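Local coordinates for protein galactokinase (PDB 6TEQ) that probably phosphorylates galactose using ATP, as a galactokinase of the GHMP family, and binds 2-deoxy-2-fluoro-galactose in its sugar site, at residues 38-44 and 56-62; 46-50 and 248-252; 66-71 and 152-157; 329-333 and 360-364; 345-350 and 392-398. Where two conformers were deposited one is given. Residues are numbered along the deposited sequence.

Contact 1 (38-44 and 56-62); sequences PGRVNLI and LPIALPH
An antiparallel strand pair can be built outward from its most covered residues, here L56, I58 and V41. The short axes of 38-42 and 57-60 approach to 4.4 Å at 146°. V41 and I58 form the hydrogen-bonded pair, V41 N to I58 O 3.0 Å and I58 N to V41 O 2.9 Å; R40 with A59 and N42 with P57 are the flanking non-hydrogen-bonded pairs. V41 (chi1 m) and I58 (chi1 p) share a face, CG2 of V41 meeting CG1 of I58 at 3.2 Å. The two strands form the β-hairpin of the galactose-binding signature, and from the R40 face the guanidinium reaches the sugar pocket and salt-bridges D191. L56 (chi1 t, chi2 p) packs its CD2 4.1 Å from L43 CD1, accepts L43 N on its O at 2.8 Å and donates its N to N42 OD1 at 3.2 Å, while N42 ND2 is hydrogen-bonded to E46 OE1. L60 N donates to G39 O at 2.9 Å and G39 N to H62 O at 3.0 Å.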
# COMPACT_ATOMS: atom_id res chain seq x y z
N PRO A 38 1.79 -9.59 -1.42
CA PRO A 38 2.08 -8.64 -2.49
C PRO A 38 2.21 -7.20 -2.02
O PRO A 38 1.68 -6.75 -1.01
CB PRO A 38 0.90 -8.82 -3.44
CG PRO A 38 -0.26 -9.06 -2.45
CD PRO A 38 0.36 -10.00 -1.44
N GLY A 39 2.91 -6.43 -2.85
CA GLY A 39 2.78 -4.98 -2.81
C GLY A 39 1.47 -4.58 -3.46
O GLY A 39 0.69 -5.45 -3.83
N ARG A 40 1.22 -3.27 -3.56
CA ARG A 40 -0.09 -2.81 -4.00
C ARG A 40 0.04 -1.52 -4.77
O ARG A 40 0.96 -0.70 -4.48
CB ARG A 40 -1.02 -2.64 -2.79
CG ARG A 40 -0.66 -1.54 -1.82
CD ARG A 40 -1.33 -0.24 -2.13
NE ARG A 40 -0.81 0.84 -1.29
CZ ARG A 40 0.23 1.60 -1.54
NH1 ARG A 40 0.60 2.52 -0.65
NH2 ARG A 40 0.85 1.56 -2.71
N VAL A 41 -0.96 -1.26 -5.61
CA VAL A 41 -1.21 0.12 -6.10
C VAL A 41 -2.63 0.53 -5.74
O VAL A 41 -3.60 -0.17 -6.04
CB VAL A 41 -0.93 0.27 -7.60
CG1 VAL A 41 0.53 0.46 -7.90
CG2 VAL A 41 -1.38 -0.94 -8.37
N ASN A 42 -2.73 1.71 -5.16
CA ASN A 42 -4.04 2.30 -4.86
C ASN A 42 -4.53 2.94 -6.15
O ASN A 42 -3.92 3.88 -6.63
CB ASN A 42 -3.99 3.24 -3.67
CG ASN A 42 -5.37 3.49 -3.12
OD1 ASN A 42 -6.28 2.70 -3.36
ND2 ASN A 42 -5.48 4.60 -2.43
N LEU A 43 -5.63 2.45 -6.68
CA LEU A 43 -6.11 3.03 -7.94
C LEU A 43 -6.58 4.46 -7.65
O LEU A 43 -6.36 5.35 -8.49
CB LEU A 43 -7.21 2.19 -8.56
CG LEU A 43 -6.85 0.78 -8.97
CD1 LEU A 43 -8.10 0.07 -9.40
CD2 LEU A 43 -5.78 0.75 -10.06
N ILE A 44 -7.34 4.63 -6.58
CA ILE A 44 -7.88 5.95 -6.19
C ILE A 44 -8.40 5.81 -4.77
O ILE A 44 -8.59 4.71 -4.29
CB ILE A 44 -8.99 6.33 -7.23
CG1 ILE A 44 -9.33 7.79 -7.16
CG2 ILE A 44 -10.22 5.46 -7.15
CD1 ILE A 44 -10.13 8.30 -8.36
N LEU A 56 -9.45 2.06 -3.11
CA LEU A 56 -9.58 1.08 -4.20
C LEU A 56 -8.24 0.55 -4.65
O LEU A 56 -7.81 0.87 -5.76
CB LEU A 56 -10.38 1.73 -5.33
CG LEU A 56 -10.91 0.75 -6.37
CD1 LEU A 56 -11.99 -0.16 -5.78
CD2 LEU A 56 -11.46 1.52 -7.55
N PRO A 57 -7.58 -0.26 -3.80
CA PRO A 57 -6.32 -0.86 -4.23
C PRO A 57 -6.48 -2.18 -4.98
O PRO A 57 -7.50 -2.82 -4.94
CB PRO A 57 -5.61 -1.13 -2.89
CG PRO A 57 -6.75 -1.43 -1.91
CD PRO A 57 -7.85 -0.43 -2.33
N ILE A 58 -5.42 -2.46 -5.73
CA ILE A 58 -5.14 -3.80 -6.30
C ILE A 58 -3.85 -4.29 -5.71
O ILE A 58 -2.96 -3.46 -5.34
CB ILE A 58 -5.09 -3.77 -7.83
CG1 ILE A 58 -4.00 -2.86 -8.37
CG2 ILE A 58 -6.46 -3.41 -8.38
CD1 ILE A 58 -3.67 -3.05 -9.80
N ALA A 59 -3.73 -5.60 -5.67
CA ALA A 59 -2.46 -6.23 -5.27
C ALA A 59 -1.62 -6.37 -6.54
O ALA A 59 -2.13 -6.86 -7.60
CB ALA A 59 -2.72 -7.56 -4.65
N LEU A 60 -0.36 -6.01 -6.47
CA LEU A 60 0.57 -6.26 -7.58
C LEU A 60 0.95 -7.74 -7.67
O LEU A 60 0.88 -8.49 -6.69
CB LEU A 60 1.81 -5.39 -7.40
CG LEU A 60 1.63 -3.91 -7.65
CD1 LEU A 60 2.89 -3.22 -7.18
CD2 LEU A 60 1.42 -3.65 -9.14
N PRO A 61 1.47 -8.20 -8.82
CA PRO A 61 2.03 -9.54 -8.86
C PRO A 61 3.34 -9.64 -8.07
O PRO A 61 3.77 -10.72 -7.71
CB PRO A 61 2.32 -9.71 -10.32
CG PRO A 61 2.40 -8.35 -10.95
CD PRO A 61 1.48 -7.51 -10.11
N HIS A 62 3.96 -8.50 -7.82
CA HIS A 62 5.25 -8.37 -7.11
C HIS A 62 5.00 -8.69 -5.64
O HIS A 62 4.13 -8.04 -5.01
CB HIS A 62 5.81 -6.96 -7.22
CG HIS A 62 6.08 -6.58 -8.62
ND1 HIS A 62 5.04 -6.31 -9.49
CD2 HIS A 62 7.23 -6.46 -9.32
CE1 HIS A 62 5.55 -6.07 -10.70
NE2 HIS A 62 6.90 -6.11 -10.60

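Contact 2 (46-50 and 248-252); sequences EHTDY and YAQRR. With GAF (2-deoxy-2-fluoro-alpha-D-galactopyranose), chain M.
One wall of this sugar pocket is made where a loop of the galactose-binding signature meets a helix some 200 residues further on. Segment 46-50 is a loop that enters a 3-10 turn at D49-Y50, with H47 at positive phi (64/34); 248-252 is α-helical. The CA atoms of Y50 and R252 lie 7.2 Å apart, those of H47 and R251 8.5 Å.

Aromatic contacts come first. Y50 (chi1 p) points its edge at the face of Y248 (chi1 t) in an offset edge-to-face pair, centroids 5.6 Å apart and planes at 83°. H47 meets Y248 rim to rim, CE1 to CD1 3.6 Å, completing a three-ring cluster. R252 adds a CH-pi contact, its CG 3.5 Å from the Y50 centroid and almost on the ring normal.

The cluster borders the galactose site of this GHMP kinase, where the 2-fluoro sugar binds. H47 N donates to GAF O6 at 2.9 Å, and Y248 OH lies 2.8 Å from GAF O4. Close polar approaches are E46 OE1 to GAF O6, 2.5 Å, and D49 OD2 to GAF O3, 2.6 Å; D49 OD2 also accepts from L190 N.

No hydrogen bond joins the protein segments directly. Within the loop H47 ND1 and Y50 OH are hydrogen-bonded at 2.6 Å, and a water donates to Y50 O at 2.9 Å while accepting a weak bond from R252 NH2 at 3.3 Å; R252's main polar partner is S186.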
# COMPACT_ATOMS: atom_id res chain seq x y z
N GLU A 46 -6.99 8.22 -2.06
CA GLU A 46 -5.68 8.47 -1.48
C GLU A 46 -5.81 9.46 -0.33
O GLU A 46 -6.56 10.45 -0.38
CB GLU A 46 -4.74 9.03 -2.54
CG GLU A 46 -3.30 8.60 -2.35
CD GLU A 46 -3.13 7.12 -2.73
OE1 GLU A 46 -3.15 6.26 -1.79
OE2 GLU A 46 -3.05 6.80 -3.96
N HIS A 47 -5.15 9.08 0.74
CA HIS A 47 -5.17 9.84 1.97
C HIS A 47 -6.58 9.87 2.56
O HIS A 47 -6.94 10.87 3.22
CB HIS A 47 -4.49 11.14 1.79
CG HIS A 47 -3.02 11.07 1.80
ND1 HIS A 47 -2.27 10.94 2.96
CD2 HIS A 47 -2.13 11.05 0.76
CE1 HIS A 47 -1.01 10.85 2.59
NE2 HIS A 47 -0.90 10.91 1.29
N THR A 48 -7.32 8.80 2.37
CA THR A 48 -8.67 8.65 2.89
C THR A 48 -8.74 7.54 3.93
O THR A 48 -9.65 7.55 4.74
CB THR A 48 -9.63 8.32 1.75
OG1 THR A 48 -9.20 7.15 1.05
CG2 THR A 48 -9.77 9.44 0.76
N ASP A 49 -7.82 6.57 3.91
CA ASP A 49 -7.94 5.43 4.84
C ASP A 49 -8.00 5.87 6.32
O ASP A 49 -8.90 5.38 7.06
CB ASP A 49 -6.90 4.38 4.56
CG ASP A 49 -5.44 4.72 4.69
OD1 ASP A 49 -5.13 5.91 4.70
OD2 ASP A 49 -4.64 3.75 4.82
N TYR A 50 -7.08 6.71 6.74
CA TYR A 50 -6.99 7.11 8.16
C TYR A 50 -8.07 8.15 8.46
O TYR A 50 -8.22 8.51 9.62
CB TYR A 50 -5.57 7.63 8.47
CG TYR A 50 -5.02 8.71 7.57
CD1 TYR A 50 -5.48 10.02 7.71
CD2 TYR A 50 -4.04 8.42 6.62
CE1 TYR A 50 -5.01 11.04 6.87
CE2 TYR A 50 -3.50 9.43 5.82
CZ TYR A 50 -4.00 10.73 5.95
OH TYR A 50 -3.47 11.71 5.17
N TYR A 248 3.94 12.83 6.37
CA TYR A 248 2.73 11.97 6.32
C TYR A 248 2.04 12.11 7.67
O TYR A 248 0.84 12.34 7.73
CB TYR A 248 3.16 10.54 5.95
CG TYR A 248 2.04 9.51 6.00
CD1 TYR A 248 1.26 9.28 4.89
CD2 TYR A 248 1.66 8.91 7.19
CE1 TYR A 248 0.21 8.37 4.92
CE2 TYR A 248 0.64 7.99 7.25
CZ TYR A 248 -0.13 7.74 6.13
OH TYR A 248 -1.14 6.85 6.27
N ALA A 249 2.79 12.09 8.76
CA ALA A 249 2.25 12.24 10.12
C ALA A 249 1.56 13.59 10.22
O ALA A 249 0.49 13.67 10.91
CB ALA A 249 3.34 12.11 11.16
N GLN A 250 2.15 14.64 9.64
CA GLN A 250 1.52 15.99 9.74
C GLN A 250 0.14 15.91 9.05
O GLN A 250 -0.86 16.35 9.67
CB GLN A 250 2.38 17.11 9.16
CG GLN A 250 1.76 18.50 9.34
CD GLN A 250 1.38 18.86 10.76
OE1 GLN A 250 2.25 19.07 11.63
NE2 GLN A 250 0.07 18.89 11.02
N ARG A 251 0.06 15.36 7.84
CA ARG A 251 -1.25 15.33 7.13
C ARG A 251 -2.30 14.68 8.04
O ARG A 251 -3.45 15.22 8.16
CB ARG A 251 -1.15 14.61 5.80
CG ARG A 251 -0.21 15.25 4.80
CD ARG A 251 -0.72 16.61 4.35
NE ARG A 251 0.22 17.21 3.40
CZ ARG A 251 1.37 17.75 3.73
NH1 ARG A 251 1.78 17.79 4.99
NH2 ARG A 251 2.18 18.18 2.79
N ARG A 252 -1.95 13.54 8.66
CA ARG A 252 -2.85 12.87 9.59
C ARG A 252 -3.25 13.82 10.74
O ARG A 252 -4.44 13.86 11.05
CB ARG A 252 -2.23 11.57 10.12
CG ARG A 252 -2.04 10.51 9.05
CD ARG A 252 -1.71 9.14 9.64
NE ARG A 252 -2.75 8.56 10.46
CZ ARG A 252 -2.68 7.38 11.05
NH1 ARG A 252 -1.55 6.70 11.05
NH2 ARG A 252 -3.71 6.92 11.72
C1 GAF M . 0.65 5.43 2.74
C2 GAF M . 0.01 4.70 3.91
F2 GAF M . 0.78 3.64 4.24
C3 GAF M . -1.40 4.24 3.60
O3 GAF M . -2.02 3.83 4.77
C4 GAF M . -2.25 5.40 3.00
O4 GAF M . -2.57 6.41 3.95
C5 GAF M . -1.51 5.99 1.85
O5 GAF M . -0.25 6.44 2.27
C6 GAF M . -2.24 7.15 1.20
O6 GAF M . -3.49 6.74 0.64
O1 GAF M . 0.87 4.40 1.80
O HOH W 1 -6.97 6.93 11.69

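Contact 3 (66-71 and 152-157); sequences IALKPR and ALDDVY
Three residues of one strand, I66, L68 and P70, point toward a helix here. Strand 66-70 runs at 41° to helix 152-156, the short axes 8.9 Å apart at closest, with L68 facing A152 (CA to CA 6.8 Å) and P70 facing V156 (6.6 Å). A67 and K69 point away from it. L68, with chi1 t and chi2 at an unusual 146°, spreads its methyls: CD1 lies 3.9 Å from A152 CB and 4.0 Å from L153 CD2, and CD2 lies 3.8 Å from V156 CG2. L153 (m, t) and V156 (chi1 m) belong to the same apolar patch; V156 CG2 also touches P70 CB at 3.9 Å. Y157, chi1 m, swings its ring across the strand end, bringing OH to 3.4 Å from P70 CB; the hydroxyl is hydrogen-bonded to G124 O. The packing joins sheet and helix 141-156 in the N-terminal half of the GHMP kinase fold. With no hydrogen bond between the segments, their fit depends on van der Waals contact and buried hydrocarbon rather than directed bonds.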
# COMPACT_ATOMS: atom_id res chain seq x y z
N ILE A 66 8.63 -14.94 2.28
CA ILE A 66 9.22 -15.19 3.61
C ILE A 66 9.35 -16.69 3.77
O ILE A 66 8.33 -17.41 3.77
CB ILE A 66 8.43 -14.61 4.77
CG1 ILE A 66 9.17 -14.70 6.13
CG2 ILE A 66 7.00 -15.10 4.82
CD1 ILE A 66 8.35 -14.22 7.28
N ALA A 67 10.58 -17.13 3.96
CA ALA A 67 10.84 -18.53 4.44
C ALA A 67 10.91 -18.43 5.97
O ALA A 67 11.67 -17.60 6.49
CB ALA A 67 12.09 -19.06 3.81
N LEU A 68 10.08 -19.18 6.69
CA LEU A 68 10.03 -19.06 8.16
C LEU A 68 10.02 -20.40 8.85
O LEU A 68 9.46 -21.39 8.30
CB LEU A 68 8.78 -18.24 8.51
CG LEU A 68 8.57 -17.92 10.01
CD1 LEU A 68 7.94 -16.56 10.20
CD2 LEU A 68 7.74 -19.01 10.68
N LYS A 69 10.60 -20.43 10.05
CA LYS A 69 10.49 -21.60 10.95
C LYS A 69 10.28 -21.05 12.35
O LYS A 69 11.00 -20.16 12.76
CB LYS A 69 11.72 -22.51 10.89
CG LYS A 69 11.59 -23.76 11.71
CD LYS A 69 12.77 -24.66 11.51
CE LYS A 69 12.60 -25.95 12.27
NZ LYS A 69 13.88 -26.65 12.30
N PRO A 70 9.31 -21.59 13.10
CA PRO A 70 9.11 -21.10 14.47
C PRO A 70 10.27 -21.61 15.32
O PRO A 70 10.86 -22.60 14.99
CB PRO A 70 7.79 -21.74 14.87
CG PRO A 70 7.73 -23.02 14.04
CD PRO A 70 8.39 -22.67 12.70
N ARG A 71 10.44 -20.97 16.46
CA ARG A 71 11.41 -21.38 17.49
C ARG A 71 10.68 -21.72 18.79
O ARG A 71 9.57 -21.21 19.00
CB ARG A 71 12.39 -20.24 17.71
CG ARG A 71 13.31 -19.93 16.52
CD ARG A 71 14.23 -18.72 16.75
NE ARG A 71 15.19 -19.03 17.81
CZ ARG A 71 16.44 -19.36 17.63
NH1 ARG A 71 17.12 -19.66 18.72
NH2 ARG A 71 17.01 -19.46 16.42
N ALA A 152 2.53 -16.08 7.85
CA ALA A 152 3.44 -17.21 8.16
C ALA A 152 3.28 -17.55 9.66
O ALA A 152 3.17 -18.75 9.99
CB ALA A 152 4.86 -16.86 7.81
N LEU A 153 3.28 -16.57 10.56
CA LEU A 153 3.18 -16.83 11.99
C LEU A 153 1.83 -17.46 12.32
O LEU A 153 1.79 -18.35 13.16
CB LEU A 153 3.41 -15.54 12.79
CG LEU A 153 4.85 -15.06 12.79
CD1 LEU A 153 4.95 -13.63 13.36
CD2 LEU A 153 5.78 -16.03 13.55
N ASP A 154 0.76 -16.95 11.74
CA ASP A 154 -0.59 -17.50 11.96
C ASP A 154 -0.57 -18.98 11.61
O ASP A 154 -1.19 -19.78 12.32
CB ASP A 154 -1.62 -16.72 11.18
CG ASP A 154 -3.00 -17.35 11.19
OD1 ASP A 154 -3.71 -17.06 12.18
OD2 ASP A 154 -3.25 -18.23 10.32
N ASP A 155 0.02 -19.31 10.49
CA ASP A 155 0.08 -20.70 10.01
C ASP A 155 0.89 -21.54 10.97
O ASP A 155 0.31 -22.57 11.45
CB ASP A 155 0.60 -20.68 8.57
CG ASP A 155 0.48 -21.98 7.82
OD1 ASP A 155 0.55 -23.01 8.49
OD2 ASP A 155 0.50 -21.96 6.60
N VAL A 156 2.14 -21.19 11.25
CA VAL A 156 3.04 -22.16 11.97
C VAL A 156 2.51 -22.30 13.39
O VAL A 156 2.79 -23.37 13.97
CB VAL A 156 4.53 -21.85 11.89
CG1 VAL A 156 4.96 -21.82 10.42
CG2 VAL A 156 4.84 -20.54 12.61
N TYR A 157 1.95 -21.23 13.95
CA TYR A 157 1.45 -21.30 15.34
C TYR A 157 -0.04 -21.72 15.37
O TYR A 157 -0.57 -21.85 16.47
CB TYR A 157 1.77 -20.01 16.07
CG TYR A 157 3.22 -19.86 16.42
CD1 TYR A 157 3.83 -20.84 17.20
CD2 TYR A 157 4.03 -18.87 15.87
CE1 TYR A 157 5.20 -20.82 17.48
CE2 TYR A 157 5.36 -18.75 16.26
CZ TYR A 157 5.95 -19.74 17.06
OH TYR A 157 7.25 -19.63 17.43

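Contact 4 (329-333 and 360-364); sequences FNASH and YGARM
Polar side chains of a helix can read the backbone of a neighbouring strand, as here in the C-terminal GHMP kinase region, where helix 322-338 lies against edge strand 361-365. H333 (chi1 t) accepts M364 N on ND1 at 3.0 Å, nearly linear at 173°, while its NE2 is hydrogen-bonded to D348 OD1. One turn earlier N330 (chi1 m) accepts A362 N on OD1 at 2.9 Å. R363 NE donates to S332 OG at 3.0 Å, and R363 NH1 weakly to the same OG at 3.2 Å, this OG also being hydrogen-bonded to E306 OE2; the guanidinium also forms a salt bridge with E46, tying this contact to the sugar site. A water bridges N330 ND2 (3.0 Å) and, weakly, Y360 O (3.3 Å). The short axes of 329-333 and 361-364 come within 6.3 Å at 31°, and the CA atoms of H333 and R363 within 4.6 Å. G361 suits the tight spot, since a CB there would sit 3.1 Å from F329 CB. R363, p at chi1 and extended at chi2, packs along the helix, its CB 3.6 Å from H333 CB and its CD over the face of the F329 ring, 4.0 Å from the centroid.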
# COMPACT_ATOMS: atom_id res chain seq x y z
N PHE A 329 -8.91 9.64 -12.17
CA PHE A 329 -7.47 9.56 -11.84
C PHE A 329 -6.91 10.98 -11.80
O PHE A 329 -6.12 11.33 -10.90
CB PHE A 329 -6.67 8.75 -12.84
CG PHE A 329 -6.56 7.28 -12.58
CD1 PHE A 329 -7.41 6.58 -11.72
CD2 PHE A 329 -5.45 6.62 -13.11
CE1 PHE A 329 -7.25 5.22 -11.50
CE2 PHE A 329 -5.31 5.24 -12.96
CZ PHE A 329 -6.18 4.57 -12.10
N ASN A 330 -7.13 11.73 -12.89
CA ASN A 330 -6.50 13.03 -13.05
C ASN A 330 -6.95 13.98 -11.94
O ASN A 330 -6.08 14.72 -11.40
CB ASN A 330 -6.81 13.62 -14.42
CG ASN A 330 -6.09 12.94 -15.56
OD1 ASN A 330 -5.07 12.30 -15.29
ND2 ASN A 330 -6.57 13.18 -16.78
N ALA A 331 -8.20 13.99 -11.59
CA ALA A 331 -8.71 14.92 -10.54
C ALA A 331 -8.15 14.49 -9.16
O ALA A 331 -7.87 15.32 -8.33
CB ALA A 331 -10.21 14.87 -10.49
N SER A 332 -7.97 13.21 -8.94
CA SER A 332 -7.31 12.70 -7.72
C SER A 332 -5.90 13.24 -7.62
O SER A 332 -5.52 13.76 -6.55
CB SER A 332 -7.41 11.18 -7.65
OG SER A 332 -6.57 10.68 -6.62
N HIS A 333 -5.11 13.04 -8.66
CA HIS A 333 -3.75 13.60 -8.65
C HIS A 333 -3.78 15.11 -8.42
O HIS A 333 -2.98 15.61 -7.63
CB HIS A 333 -3.07 13.38 -9.97
CG HIS A 333 -1.67 13.81 -9.94
ND1 HIS A 333 -0.66 13.07 -9.29
CD2 HIS A 333 -1.10 14.96 -10.38
CE1 HIS A 333 0.47 13.75 -9.36
NE2 HIS A 333 0.21 14.95 -9.95
N TYR A 360 -5.43 7.84 -20.54
CA TYR A 360 -6.81 8.19 -20.12
C TYR A 360 -6.72 9.02 -18.86
O TYR A 360 -7.45 9.96 -18.67
CB TYR A 360 -7.63 6.93 -19.89
CG TYR A 360 -7.94 6.19 -21.14
CD1 TYR A 360 -9.00 6.57 -21.94
CD2 TYR A 360 -7.16 5.14 -21.53
CE1 TYR A 360 -9.30 5.86 -23.09
CE2 TYR A 360 -7.38 4.50 -22.70
CZ TYR A 360 -8.47 4.83 -23.48
OH TYR A 360 -8.69 4.10 -24.62
N GLY A 361 -5.77 8.66 -18.00
CA GLY A 361 -5.47 9.46 -16.84
C GLY A 361 -4.25 8.93 -16.12
O GLY A 361 -3.83 7.80 -16.41
N ALA A 362 -3.72 9.73 -15.24
CA ALA A 362 -2.48 9.39 -14.53
C ALA A 362 -2.43 10.12 -13.19
O ALA A 362 -2.92 11.27 -13.07
CB ALA A 362 -1.28 9.78 -15.40
N ARG A 363 -1.84 9.47 -12.19
CA ARG A 363 -1.81 10.03 -10.85
C ARG A 363 -0.68 9.37 -10.08
O ARG A 363 -0.41 8.19 -10.27
CB ARG A 363 -3.14 9.80 -10.11
CG ARG A 363 -3.57 8.35 -9.99
CD ARG A 363 -4.95 8.17 -9.40
NE ARG A 363 -4.92 8.59 -8.03
CZ ARG A 363 -4.41 7.93 -6.98
NH1 ARG A 363 -4.28 8.56 -5.85
NH2 ARG A 363 -4.12 6.67 -7.03
N MET A 364 -0.18 10.10 -9.10
CA MET A 364 0.60 9.45 -8.05
C MET A 364 -0.26 8.40 -7.33
O MET A 364 -1.49 8.52 -7.29
CB MET A 364 1.11 10.49 -7.09
CG MET A 364 0.04 11.33 -6.35
SD MET A 364 0.51 11.77 -4.69
CE MET A 364 0.30 10.19 -3.88
O HOH W 2 -5.07 12.21 -19.18

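Contact 5 (345-350 and 392-398); sequences PELDIA and RFEKEGF
Segment 345-350 is the first part of a helix, and 392-396 the last part of another. Their short axes cross at 137°, 11.1 Å apart at closest, and the CA atoms of E346 and F398 lie 7.4 Å apart. After E396 the chain leaves the helix through G397 (phi 78°) in a Schellman motif, F398 N bonding to F393 O at 2.9 Å and G397 N to E394 O at 3.1 Å. This turn directs F398 toward helix 345-356, so that the two helices of the C-terminal GHMP region pack through a helix end, far from the sugar. I349 (m, t) fills the centre: its CD1 lies 3.6 Å from F398 CE2 and its CG2 3.6 Å from R392 CG. E346 CG sits over the face of the F398 ring in a CH-pi contact, 3.7 Å from the centroid, and F393 CZ approaches E346 O at 3.3 Å and A350 CB at 4.1 Å. Beside I349, R392 NE forms a salt bridge with E396 OE2 at 2.8 Å.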
# COMPACT_ATOMS: atom_id res chain seq x y z
N PRO A 345 8.13 17.27 -7.85
CA PRO A 345 8.23 17.48 -9.29
C PRO A 345 8.29 16.19 -10.09
O PRO A 345 7.73 16.17 -11.17
CB PRO A 345 9.52 18.30 -9.43
CG PRO A 345 9.47 19.12 -8.16
CD PRO A 345 9.02 18.16 -7.08
N GLU A 346 9.02 15.18 -9.60
CA GLU A 346 9.16 13.93 -10.37
C GLU A 346 7.76 13.33 -10.59
O GLU A 346 7.50 12.77 -11.66
CB GLU A 346 10.11 12.97 -9.68
CG GLU A 346 11.54 13.48 -9.60
CD GLU A 346 11.91 14.25 -8.35
OE1 GLU A 346 11.04 14.87 -7.70
OE2 GLU A 346 13.13 14.25 -8.03
N LEU A 347 6.92 13.30 -9.55
CA LEU A 347 5.58 12.72 -9.72
C LEU A 347 4.82 13.59 -10.73
O LEU A 347 4.12 13.05 -11.61
CB LEU A 347 4.82 12.68 -8.41
CG LEU A 347 5.36 11.76 -7.33
CD1 LEU A 347 4.61 12.01 -6.04
CD2 LEU A 347 5.24 10.29 -7.77
N ASP A 348 4.86 14.92 -10.54
CA ASP A 348 3.98 15.81 -11.35
C ASP A 348 4.41 15.77 -12.82
O ASP A 348 3.57 15.77 -13.71
CB ASP A 348 3.96 17.22 -10.80
CG ASP A 348 3.29 17.25 -9.45
OD1 ASP A 348 2.55 16.30 -9.15
OD2 ASP A 348 3.55 18.22 -8.76
N ILE A 349 5.71 15.73 -13.05
CA ILE A 349 6.24 15.70 -14.45
C ILE A 349 5.96 14.32 -15.10
O ILE A 349 5.48 14.29 -16.24
CB ILE A 349 7.72 16.09 -14.46
CG1 ILE A 349 7.88 17.57 -14.13
CG2 ILE A 349 8.35 15.72 -15.83
CD1 ILE A 349 9.29 18.00 -13.79
N ALA A 350 6.10 13.23 -14.36
CA ALA A 350 5.75 11.92 -14.93
C ALA A 350 4.27 11.93 -15.34
O ALA A 350 3.92 11.40 -16.38
CB ALA A 350 6.05 10.82 -13.95
N ARG A 392 12.35 12.35 -20.45
CA ARG A 392 12.08 13.66 -19.84
C ARG A 392 12.84 13.80 -18.50
O ARG A 392 13.34 14.89 -18.19
CB ARG A 392 10.59 13.80 -19.61
CG ARG A 392 10.22 15.04 -18.83
CD ARG A 392 10.57 16.36 -19.54
NE ARG A 392 9.97 17.46 -18.76
CZ ARG A 392 8.68 17.80 -18.78
NH1 ARG A 392 7.82 17.18 -19.54
NH2 ARG A 392 8.20 18.73 -18.00
N PHE A 393 12.87 12.77 -17.70
CA PHE A 393 13.62 12.77 -16.43
C PHE A 393 15.08 13.13 -16.70
O PHE A 393 15.65 13.93 -15.93
CB PHE A 393 13.41 11.43 -15.74
CG PHE A 393 12.23 11.40 -14.80
CD1 PHE A 393 11.06 12.07 -15.10
CD2 PHE A 393 12.27 10.63 -13.67
CE1 PHE A 393 9.97 12.02 -14.23
CE2 PHE A 393 11.20 10.59 -12.80
CZ PHE A 393 10.05 11.26 -13.10
N GLU A 394 15.70 12.50 -17.68
CA GLU A 394 17.10 12.79 -18.01
C GLU A 394 17.24 14.27 -18.40
O GLU A 394 18.16 14.92 -17.92
CB GLU A 394 17.59 11.84 -19.08
CG GLU A 394 19.05 12.10 -19.40
CD GLU A 394 20.06 11.78 -18.32
OE1 GLU A 394 19.66 11.23 -17.26
OE2 GLU A 394 21.25 12.08 -18.56
N LYS A 395 16.35 14.81 -19.22
CA LYS A 395 16.39 16.25 -19.57
C LYS A 395 16.30 17.10 -18.30
O LYS A 395 16.94 18.12 -18.28
CB LYS A 395 15.20 16.69 -20.39
CG LYS A 395 15.39 16.63 -21.87
CD LYS A 395 14.15 17.09 -22.57
CE LYS A 395 14.24 18.47 -23.13
NZ LYS A 395 13.04 18.70 -23.98
N GLU A 396 15.50 16.67 -17.31
CA GLU A 396 15.25 17.42 -16.05
C GLU A 396 16.42 17.28 -15.07
O GLU A 396 16.41 17.93 -14.05
CB GLU A 396 13.97 16.92 -15.36
CG GLU A 396 12.72 17.29 -16.13
CD GLU A 396 12.32 18.75 -16.18
OE1 GLU A 396 12.84 19.51 -15.35
OE2 GLU A 396 11.49 19.13 -17.07
N GLY A 397 17.33 16.36 -15.30
CA GLY A 397 18.40 16.02 -14.35
C GLY A 397 17.96 15.14 -13.19
O GLY A 397 18.71 15.05 -12.21
N PHE A 398 16.85 14.42 -13.36
CA PHE A 398 16.31 13.51 -12.33
C PHE A 398 17.00 12.15 -12.42
O PHE A 398 17.49 11.77 -13.49
CB PHE A 398 14.80 13.32 -12.50
CG PHE A 398 13.94 14.53 -12.39
CD1 PHE A 398 14.33 15.63 -11.62
CD2 PHE A 398 12.67 14.55 -12.95
CE1 PHE A 398 13.50 16.73 -11.45
CE2 PHE A 398 11.85 15.67 -12.78
CZ PHE A 398 12.27 16.76 -12.04

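Contacts 1 and 2 illustrate how a ligand site draws on separate parts of a chain, with contact 4 next to them through R363. Contacts 1 and 2 adjoin in sequence, their centres 18 Å apart, and R40 of the first and the loop of the second both reach the bound sugar. Contact 4 meets both: R363 NH1 forms a 2.9 Å salt bridge with E46 OE2, while R363 NH2 lies 3.0 Å from L43 O, so the C-terminal region abuts the galactose-binding signature. Contact 5 touches contact 4 through H333 NE2 and D348 OD1, 2.8 Å apart. Contact 3 uses the later part of strand 54-70, shared with contact 1, and lies across the chain's centre from contact 5, about 43 Å away between centres.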